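PDB 2IUY: glycosyltransferase from Streptomyces viridochromogenes, which takes part in avilamycin A biosynthesis, probably as a retaining family GT4 enzyme that transfers a sugar from a nucleotide donor. Local coordinates for residues D163-M168 against A232-A237; A106-H111 against R333-G338; H112-P117 against G248-P253. All blocks are in the same frame, centred on the assembly; numbering follows the deposited sequence.

The three contacts span both domains of a GT-B fold, each domain built on its own six-stranded parallel sheet. Interaction 1 pairs strands 165-168 and 234-237 in the second sheet; interaction 2 sets the C-terminal helix 321-336 on strand 106-111 of the first. Their centres are about 37 Å apart, on opposite sides of the chain's centre. Interaction 3 lies between, centres about 24 Å and about 22 Å from interactions 1 and 2, and joins the loops that follow strands 106-111 and 234-237. Along the sequence, interaction 1 nests within 3, which nests within 2. The domains thus meet at a loop contact beside UDP-binding residues, while the last helix ties the chain's end back to the first domain.

Interaction 1 (D163-M168 against A232-A237); sequences DFLLFM and AHAVLA
Three rings border this strand pair. Phe164 takes Ala232 over one face: the CA of Ala232 stands 4.1 Å from the ring centroid in a CH-pi contact, and the methyl CB of Ala232 touches Phe164 CE1. A first torsion of 70° puts the phenyl in the crowded position between backbone N and carbonyl carbon, on the side where helix 222-231 packs. The imidazole of His233 is met obliquely by Leu165 CD2, the two side chains running side by side. Phe167 brings its CD1 to 3.7 Å from the carbonyl O of Leu236, again obliquely.

The short strands pair in parallel, their axes twisted 42° apart. His233 N donates to Phe164 O (2.8 Å), nearly along the C=O axis; the bond from Leu166 N to Ala234 O is weak and bent; Leu236 N reaches Leu166 O at 2.9 Å, straighter at 163°. Beyond this the strands diverge, and a water 2.6 Å from Leu236 O links it to the N of Met168, a selenomethionine. On one face, Leu166 CD2 lies alongside Val235 CG2 at 3.8 Å, while on the other the Leu165 and Leu236 side chains cross obliquely, CD1 to CD1. Phe167 comes near Lys175 and Val235 near Val257, both UDP-binding residues. This is the central parallel pair of a Rossmann-like sheet of order 3-2-1-4-5-6, here in the second domain of a GT-B fold.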
loop_
_atom_site.group_PDB
_atom_site.type_symbol
_atom_site.label_atom_id
_atom_site.label_comp_id
_atom_site.label_asym_id
_atom_site.label_seq_id
_atom_site.Cartn_x
_atom_site.Cartn_y
_atom_site.Cartn_z
ATOM N N ASP A 163 4.221 -19.263 14.664
ATOM C CA ASP A 163 5.290 -19.888 13.887
ATOM C C ASP A 163 5.031 -19.777 12.419
ATOM O O ASP A 163 5.898 -20.120 11.627
ATOM C CB ASP A 163 5.466 -21.352 14.286
ATOM C CG ASP A 163 6.333 -21.509 15.545
ATOM O OD1 ASP A 163 7.417 -20.857 15.611
ATOM O OD2 ASP A 163 5.937 -22.286 16.454
ATOM N N PHE A 164 3.838 -19.295 12.061
ATOM C CA PHE A 164 3.404 -19.249 10.653
ATOM C C PHE A 164 4.079 -18.079 9.902
ATOM O O PHE A 164 4.338 -17.027 10.508
ATOM C CB PHE A 164 1.870 -19.227 10.542
ATOM C CG PHE A 164 1.206 -17.913 11.006
ATOM C CD1 PHE A 164 1.093 -16.801 10.139
ATOM C CD2 PHE A 164 0.681 -17.801 12.297
ATOM C CE1 PHE A 164 0.486 -15.625 10.555
ATOM C CE2 PHE A 164 0.094 -16.619 12.721
ATOM C CZ PHE A 164 0.003 -15.523 11.855
ATOM N N LEU A 165 4.378 -18.284 8.610
ATOM C CA LEU A 165 4.740 -17.171 7.681
ATOM C C LEU A 165 3.434 -16.595 7.098
ATOM O O LEU A 165 2.382 -17.218 7.244
ATOM C CB LEU A 165 5.698 -17.624 6.594
ATOM C CG LEU A 165 7.001 -18.307 7.080
ATOM C CD1 LEU A 165 7.989 -18.670 5.920
ATOM C CD2 LEU A 165 7.706 -17.468 8.146
ATOM N N LEU A 166 3.463 -15.401 6.528
ATOM C CA LEU A 166 2.201 -14.748 6.184
ATOM C C LEU A 166 2.285 -14.115 4.819
ATOM O O LEU A 166 3.211 -13.349 4.558
ATOM C CB LEU A 166 1.800 -13.671 7.196
ATOM C CG LEU A 166 0.553 -12.841 6.837
ATOM C CD1 LEU A 166 -0.742 -13.659 6.914
ATOM C CD2 LEU A 166 0.429 -11.617 7.777
ATOM N N PHE A 167 1.312 -14.447 3.958
ATOM C CA PHE A 167 1.192 -13.769 2.703
ATOM C C PHE A 167 -0.117 -12.981 2.770
ATOM O O PHE A 167 -1.150 -13.544 3.084
ATOM C CB PHE A 167 1.206 -14.772 1.527
ATOM C CG PHE A 167 0.884 -14.150 0.211
ATOM C CD1 PHE A 167 1.908 -13.784 -0.676
ATOM C CD2 PHE A 167 -0.461 -13.920 -0.162
ATOM C CE1 PHE A 167 1.586 -13.171 -1.929
ATOM C CE2 PHE A 167 -0.775 -13.319 -1.391
ATOM C CZ PHE A 167 0.274 -12.954 -2.272
HETATM N N MSE A 168 -0.056 -11.685 2.478
HETATM C CA MSE A 168 -1.224 -10.845 2.591
HETATM C C MSE A 168 -1.393 -9.970 1.360
HETATM O O MSE A 168 -0.668 -8.972 1.173
HETATM C CB MSE A 168 -1.183 -10.008 3.894
HETATM C CG MSE A 168 -2.435 -9.170 4.018
HETATM SE SE MSE A 168 -2.561 -8.302 5.704
HETATM C CE MSE A 168 -3.224 -9.821 6.732
ATOM N N ALA A 232 2.594 -12.867 12.923
ATOM C CA ALA A 232 3.325 -13.710 11.973
ATOM C C ALA A 232 4.807 -13.782 12.302
ATOM O O ALA A 232 5.406 -12.790 12.679
ATOM C CB ALA A 232 3.111 -13.228 10.523
ATOM N N HIS A 233 5.433 -14.934 12.064
ATOM C CA HIS A 233 6.890 -15.000 12.131
ATOM C C HIS A 233 7.569 -14.032 11.111
ATOM O O HIS A 233 8.545 -13.327 11.419
ATOM C CB HIS A 233 7.347 -16.465 11.977
ATOM C CG HIS A 233 8.822 -16.655 12.148
ATOM N ND1 HIS A 233 9.386 -17.028 13.347
ATOM C CD2 HIS A 233 9.855 -16.476 11.290
ATOM C CE1 HIS A 233 10.703 -17.078 13.222
ATOM N NE2 HIS A 233 11.017 -16.739 11.985
ATOM N N ALA A 234 7.048 -13.993 9.884
ATOM C CA ALA A 234 7.575 -13.091 8.877
ATOM C C ALA A 234 6.499 -12.939 7.848
ATOM O O ALA A 234 5.625 -13.783 7.755
ATOM C CB ALA A 234 8.905 -13.629 8.201
ATOM N N VAL A 235 6.572 -11.842 7.096
ATOM C CA VAL A 235 5.671 -11.615 5.963
ATOM C C VAL A 235 6.488 -11.831 4.698
ATOM O O VAL A 235 7.654 -11.489 4.653
ATOM C CB VAL A 235 5.036 -10.183 6.033
ATOM C CG1 VAL A 235 4.498 -9.734 4.662
ATOM C CG2 VAL A 235 3.917 -10.163 7.117
ATOM N N LEU A 236 5.864 -12.416 3.693
ATOM C CA LEU A 236 6.491 -12.736 2.424
ATOM C C LEU A 236 5.829 -11.851 1.364
ATOM O O LEU A 236 4.606 -11.936 1.105
ATOM C CB LEU A 236 6.279 -14.225 2.103
ATOM C CG LEU A 236 6.663 -15.282 3.156
ATOM C CD1 LEU A 236 6.582 -16.742 2.540
ATOM C CD2 LEU A 236 8.066 -15.046 3.765
ATOM N N ALA A 237 6.630 -10.962 0.796
ATOM C CA ALA A 237 6.175 -10.052 -0.266
ATOM C C ALA A 237 6.936 -10.436 -1.523
ATOM O O ALA A 237 8.067 -10.010 -1.732
ATOM C CB ALA A 237 6.477 -8.598 0.136
HETATM O O HOH W 1 2.499 -10.541 1.537
#

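Interaction 2 (A106-H111 against R333-G338); sequences AFISSH and RRLLAG
Leu335 does most of the work, reaching from the last turn of helix 321-336 onto strand 106-111. Its CG sits anti to the carbonyl carbon (chi1 -68°) and CD1 continues the chain nearly straight from CA (chi2 162°), so this one methyl is carried to the strand. There it meets Ile108 CB at 3.6 Å and lies 3.4 Å from the backbone O of Phe107. Ile108 is itself extended, with CG1 anti to the backbone N (chi1 -166°), and crosses Leu335 at about a right angle; Ile108 CG1 and CD1 are each 3.9 Å from Leu335 CD1.

Ala106, at the start of the strand, fits against the base of the same leucine, CB to Leu335 CB 3.8 Å. Leu336 has nearly the same rotamer but leaves the helix in another direction, and so offers its other branch: CD2 comes 3.7 Å from Ala106 CB. The two leucines therefore share the small alanine methyl. Just past them the helix ends in a Schellman motif, with Gly338 at positive phi and its N bonded to Leu335 O (3.0 Å). Apolar helix-on-sheet packing of this kind is characteristic of GT-B enzymes, whose C-terminal helix returns to cover the N-terminal Rossmann-like domain.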
loop_
_atom_site.group_PDB
_atom_site.type_symbol
_atom_site.label_atom_id
_atom_site.label_comp_id
_atom_site.label_asym_id
_atom_site.label_seq_id
_atom_site.Cartn_x
_atom_site.Cartn_y
_atom_site.Cartn_z
ATOM N N ALA A 106 -4.094 23.760 -6.393
ATOM C CA ALA A 106 -2.997 22.896 -6.864
ATOM C C ALA A 106 -3.505 21.476 -7.094
ATOM O O ALA A 106 -4.388 20.987 -6.381
ATOM C CB ALA A 106 -1.827 22.873 -5.814
ATOM N N PHE A 107 -2.943 20.820 -8.098
ATOM C CA PHE A 107 -3.272 19.429 -8.360
ATOM C C PHE A 107 -2.006 18.558 -8.197
ATOM O O PHE A 107 -0.947 18.841 -8.781
ATOM C CB PHE A 107 -3.902 19.247 -9.742
ATOM C CG PHE A 107 -4.337 17.851 -10.005
ATOM C CD1 PHE A 107 -5.569 17.378 -9.523
ATOM C CD2 PHE A 107 -3.506 16.976 -10.710
ATOM C CE1 PHE A 107 -5.960 16.050 -9.758
ATOM C CE2 PHE A 107 -3.897 15.661 -10.975
ATOM C CZ PHE A 107 -5.105 15.192 -10.479
ATOM N N ILE A 108 -2.131 17.526 -7.360
ATOM C CA ILE A 108 -1.043 16.573 -7.121
ATOM C C ILE A 108 -1.591 15.151 -7.127
ATOM O O ILE A 108 -2.756 14.914 -6.765
ATOM C CB ILE A 108 -0.269 16.888 -5.753
ATOM C CG1 ILE A 108 1.069 16.112 -5.681
ATOM C CG2 ILE A 108 -1.181 16.678 -4.500
ATOM C CD1 ILE A 108 2.036 16.584 -4.552
ATOM N N SER A 109 -0.754 14.196 -7.537
ATOM C CA SER A 109 -1.177 12.764 -7.507
ATOM C C SER A 109 -0.187 11.913 -6.742
ATOM O O SER A 109 0.990 12.187 -6.790
ATOM C CB SER A 109 -1.312 12.194 -8.957
ATOM O OG SER A 109 -2.208 12.989 -9.741
ATOM N N SER A 110 -0.658 10.851 -6.091
ATOM C CA SER A 110 0.223 9.724 -5.716
ATOM C C SER A 110 -0.136 8.588 -6.677
ATOM O O SER A 110 -1.260 8.091 -6.680
ATOM C CB SER A 110 -0.013 9.234 -4.288
ATOM O OG SER A 110 0.366 10.164 -3.299
ATOM N N HIS A 111 0.827 8.187 -7.482
ATOM C CA HIS A 111 0.692 7.032 -8.355
ATOM C C HIS A 111 0.876 5.693 -7.656
ATOM O O HIS A 111 1.943 5.405 -7.117
ATOM C CB HIS A 111 1.645 7.139 -9.546
ATOM C CG HIS A 111 1.157 6.368 -10.728
ATOM N ND1 HIS A 111 -0.151 6.451 -11.165
ATOM C CD2 HIS A 111 1.766 5.448 -11.518
ATOM C CE1 HIS A 111 -0.319 5.632 -12.187
ATOM N NE2 HIS A 111 0.826 5.012 -12.419
ATOM N N ARG A 333 3.061 22.785 -1.195
ATOM C CA ARG A 333 3.584 24.156 -1.188
ATOM C C ARG A 333 4.433 24.493 -2.412
ATOM O O ARG A 333 4.423 25.658 -2.878
ATOM C CB ARG A 333 4.347 24.448 0.126
ATOM C CG ARG A 333 3.399 24.385 1.340
ATOM C CD ARG A 333 3.885 25.184 2.512
ATOM N NE ARG A 333 3.181 24.842 3.749
ATOM C CZ ARG A 333 2.023 25.365 4.146
ATOM N NH1 ARG A 333 1.397 26.290 3.426
ATOM N NH2 ARG A 333 1.505 24.958 5.300
ATOM N N ARG A 334 5.176 23.505 -2.911
ATOM C CA ARG A 334 5.946 23.646 -4.165
ATOM C C ARG A 334 5.009 24.013 -5.316
ATOM O O ARG A 334 5.246 24.960 -6.049
ATOM C CB ARG A 334 6.699 22.337 -4.455
ATOM C CG ARG A 334 7.322 22.242 -5.869
ATOM C CD ARG A 334 8.115 20.958 -5.978
ATOM N NE ARG A 334 8.894 20.763 -7.208
ATOM C CZ ARG A 334 9.455 19.587 -7.499
ATOM N NH1 ARG A 334 9.264 18.553 -6.668
ATOM N NH2 ARG A 334 10.176 19.428 -8.594
ATOM N N LEU A 335 3.910 23.277 -5.429
ATOM C CA LEU A 335 2.895 23.534 -6.418
ATOM C C LEU A 335 2.158 24.866 -6.225
ATOM O O LEU A 335 1.908 25.588 -7.195
ATOM C CB LEU A 335 1.907 22.335 -6.479
ATOM C CG LEU A 335 2.462 21.004 -7.038
ATOM C CD1 LEU A 335 1.551 19.859 -6.638
ATOM C CD2 LEU A 335 2.663 20.990 -8.552
ATOM N N LEU A 336 1.796 25.168 -4.973
ATOM C CA LEU A 336 1.147 26.415 -4.655
ATOM C C LEU A 336 2.013 27.648 -5.014
ATOM O O LEU A 336 1.455 28.659 -5.451
ATOM C CB LEU A 336 0.620 26.412 -3.203
ATOM C CG LEU A 336 -0.578 25.444 -2.984
ATOM C CD1 LEU A 336 -0.853 25.157 -1.523
ATOM C CD2 LEU A 336 -1.872 25.966 -3.729
ATOM N N ALA A 337 3.346 27.537 -4.877
ATOM C CA ALA A 337 4.277 28.617 -5.244
ATOM C C ALA A 337 4.504 28.750 -6.733
ATOM O O ALA A 337 5.259 29.627 -7.151
ATOM C CB ALA A 337 5.634 28.473 -4.538
ATOM N N GLY A 338 3.866 27.887 -7.523
ATOM C CA GLY A 338 3.920 27.975 -8.962
ATOM C C GLY A 338 4.935 27.112 -9.679
ATOM O O GLY A 338 5.147 27.298 -10.881
#

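Interaction 3 (H112-P117 against G248-P253); sequences HFTTRP and GIWCEP
Thr114 OG1 is gripped by two hydrogen bonds. It accepts one from Cys251 N (3.0 Å, bent to 139°) and gives one to a water, which in turn donates to Ile249 O at 2.8 Å; the hydroxyl is thereby moored directly and through solvent to the 248-253 backbone. With OG1 anti to the backbone N (chi1 -164°), CG2 falls into the crowded position between N and carbonyl carbon and is turned onto the indole of Trp250.

The threonine lies over one face of that ring, its CB 4.0 Å above the plane and displaced toward the rim; Thr114 CG2 sits 3.8 Å from both CE3 and CZ3 of Trp250. At the far edge, Trp250 NE1 donates within its ring plane to Glu252 OE1 (3.0 Å) and reaches Glu252 OE1 from above the carboxylate plane. Glu252 OE1 also accepts a hydrogen bond from Ser239 OG, and OE2 forms a salt bridge with Lys175, a residue seen binding UDP, which probably places the indole in the second shell of the nucleotide site. Pro253 completes the contact: its CG packs on the backbone from His112 O to Thr114 N, 3.5 Å from His112 O, while His112 NE2 is hydrogen-bonded to His91 ND1. Two loops from facing Rossmann-like domains meet here, as expected at the interdomain cleft of a GT-B glycosyltransferase.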
loop_
_atom_site.group_PDB
_atom_site.type_symbol
_atom_site.label_atom_id
_atom_site.label_comp_id
_atom_site.label_asym_id
_atom_site.label_seq_id
_atom_site.Cartn_x
_atom_site.Cartn_y
_atom_site.Cartn_z
ATOM N N HIS A 112 -0.171 4.884 -7.693
ATOM C CA HIS A 112 -0.162 3.570 -7.059
ATOM C C HIS A 112 -0.165 2.402 -8.067
ATOM O O HIS A 112 -0.543 1.262 -7.712
ATOM C CB HIS A 112 -1.359 3.471 -6.112
ATOM C CG HIS A 112 -1.365 4.563 -5.063
ATOM N ND1 HIS A 112 -0.316 4.750 -4.192
ATOM C CD2 HIS A 112 -2.290 5.496 -4.741
ATOM C CE1 HIS A 112 -0.578 5.769 -3.394
ATOM N NE2 HIS A 112 -1.784 6.226 -3.688
ATOM N N PHE A 113 0.232 2.677 -9.311
ATOM C CA PHE A 113 0.086 1.630 -10.364
ATOM C C PHE A 113 1.395 1.344 -11.121
ATOM O O PHE A 113 2.264 2.198 -11.188
ATOM C CB PHE A 113 -1.082 1.983 -11.322
ATOM C CG PHE A 113 -2.393 2.002 -10.655
ATOM C CD1 PHE A 113 -3.086 0.830 -10.439
ATOM C CD2 PHE A 113 -2.944 3.199 -10.201
ATOM C CE1 PHE A 113 -4.321 0.833 -9.769
ATOM C CE2 PHE A 113 -4.177 3.217 -9.568
ATOM C CZ PHE A 113 -4.860 2.040 -9.345
ATOM N N THR A 114 1.531 0.121 -11.649
ATOM C CA THR A 114 2.669 -0.260 -12.489
ATOM C C THR A 114 2.613 0.421 -13.874
ATOM O O THR A 114 3.605 0.516 -14.599
ATOM C CB THR A 114 2.704 -1.780 -12.650
ATOM O OG1 THR A 114 3.974 -2.178 -13.123
ATOM C CG2 THR A 114 1.626 -2.269 -13.627
ATOM N N THR A 115 1.429 0.899 -14.220
ATOM C CA THR A 115 1.132 1.501 -15.522
ATOM C C THR A 115 1.515 2.991 -15.528
ATOM O O THR A 115 1.679 3.615 -14.483
ATOM C CB THR A 115 -0.381 1.323 -15.864
ATOM O OG1 THR A 115 -1.174 1.750 -14.767
ATOM C CG2 THR A 115 -0.720 -0.160 -16.140
ATOM N N ARG A 116 1.650 3.580 -16.696
ATOM C CA ARG A 116 2.072 4.991 -16.729
ATOM C C ARG A 116 0.875 5.888 -16.420
ATOM O O ARG A 116 -0.245 5.610 -16.913
ATOM C CB ARG A 116 2.611 5.317 -18.088
ATOM C CG ARG A 116 3.739 4.398 -18.523
ATOM C CD ARG A 116 4.398 4.993 -19.747
ATOM N NE ARG A 116 4.932 6.336 -19.485
ATOM C CZ ARG A 116 5.653 7.042 -20.364
ATOM N NH1 ARG A 116 5.898 6.550 -21.584
ATOM N NH2 ARG A 116 6.131 8.246 -20.016
ATOM N N PRO A 117 1.083 6.944 -15.593
ATOM C CA PRO A 117 -0.046 7.765 -15.090
ATOM C C PRO A 117 -0.846 8.533 -16.138
ATOM O O PRO A 117 -0.291 9.071 -17.082
ATOM C CB PRO A 117 0.644 8.769 -14.111
ATOM C CG PRO A 117 2.084 8.748 -14.505
ATOM C CD PRO A 117 2.380 7.400 -15.024
ATOM N N GLY A 248 3.221 -4.839 -20.135
ATOM C CA GLY A 248 4.610 -4.757 -19.708
ATOM C C GLY A 248 4.904 -5.628 -18.508
ATOM O O GLY A 248 4.025 -6.338 -18.001
ATOM N N ILE A 249 6.135 -5.556 -18.022
ATOM C CA ILE A 249 6.525 -6.340 -16.857
ATOM C C ILE A 249 5.966 -5.687 -15.606
ATOM O O ILE A 249 6.018 -4.461 -15.458
ATOM C CB ILE A 249 8.041 -6.508 -16.726
ATOM C CG1 ILE A 249 8.631 -7.172 -17.969
ATOM C CG2 ILE A 249 8.356 -7.492 -15.600
ATOM C CD1 ILE A 249 8.144 -8.656 -18.177
ATOM N N TRP A 250 5.405 -6.521 -14.730
ATOM C CA TRP A 250 4.967 -6.079 -13.412
ATOM C C TRP A 250 6.149 -5.429 -12.617
ATOM O O TRP A 250 7.260 -5.960 -12.554
ATOM C CB TRP A 250 4.304 -7.228 -12.609
ATOM C CG TRP A 250 3.837 -6.728 -11.229
ATOM C CD1 TRP A 250 4.500 -6.849 -10.039
ATOM C CD2 TRP A 250 2.641 -5.996 -10.941
ATOM N NE1 TRP A 250 3.775 -6.273 -9.041
ATOM C CE2 TRP A 250 2.640 -5.725 -9.564
ATOM C CE3 TRP A 250 1.551 -5.588 -11.711
ATOM C CZ2 TRP A 250 1.595 -5.029 -8.923
ATOM C CZ3 TRP A 250 0.491 -4.908 -11.077
ATOM C CH2 TRP A 250 0.520 -4.642 -9.690
ATOM N N CYS A 251 5.867 -4.285 -12.017
ATOM C CA CYS A 251 6.853 -3.574 -11.202
ATOM C C CYS A 251 6.111 -3.073 -9.954
ATOM O O CYS A 251 5.303 -2.143 -10.053
ATOM C CB CYS A 251 7.408 -2.400 -12.008
ATOM S SG CYS A 251 8.574 -1.281 -11.160
ATOM N N GLU A 252 6.340 -3.714 -8.799
ATOM C CA GLU A 252 5.530 -3.428 -7.575
ATOM C C GLU A 252 5.675 -1.927 -7.272
ATOM O O GLU A 252 6.782 -1.467 -7.120
ATOM C CB GLU A 252 5.977 -4.301 -6.395
ATOM C CG GLU A 252 5.032 -4.263 -5.158
ATOM C CD GLU A 252 3.671 -4.796 -5.477
ATOM O OE1 GLU A 252 3.576 -5.882 -6.080
ATOM O OE2 GLU A 252 2.672 -4.131 -5.177
ATOM N N PRO A 253 4.583 -1.139 -7.346
ATOM C CA PRO A 253 4.757 0.314 -7.073
ATOM C C PRO A 253 5.273 0.748 -5.692
ATOM O O PRO A 253 6.243 1.562 -5.628
ATOM C CB PRO A 253 3.371 0.924 -7.359
ATOM C CG PRO A 253 2.619 -0.122 -8.122
ATOM C CD PRO A 253 3.233 -1.463 -7.833
HETATM O O HOH W 2 4.006 -2.666 -16.037
#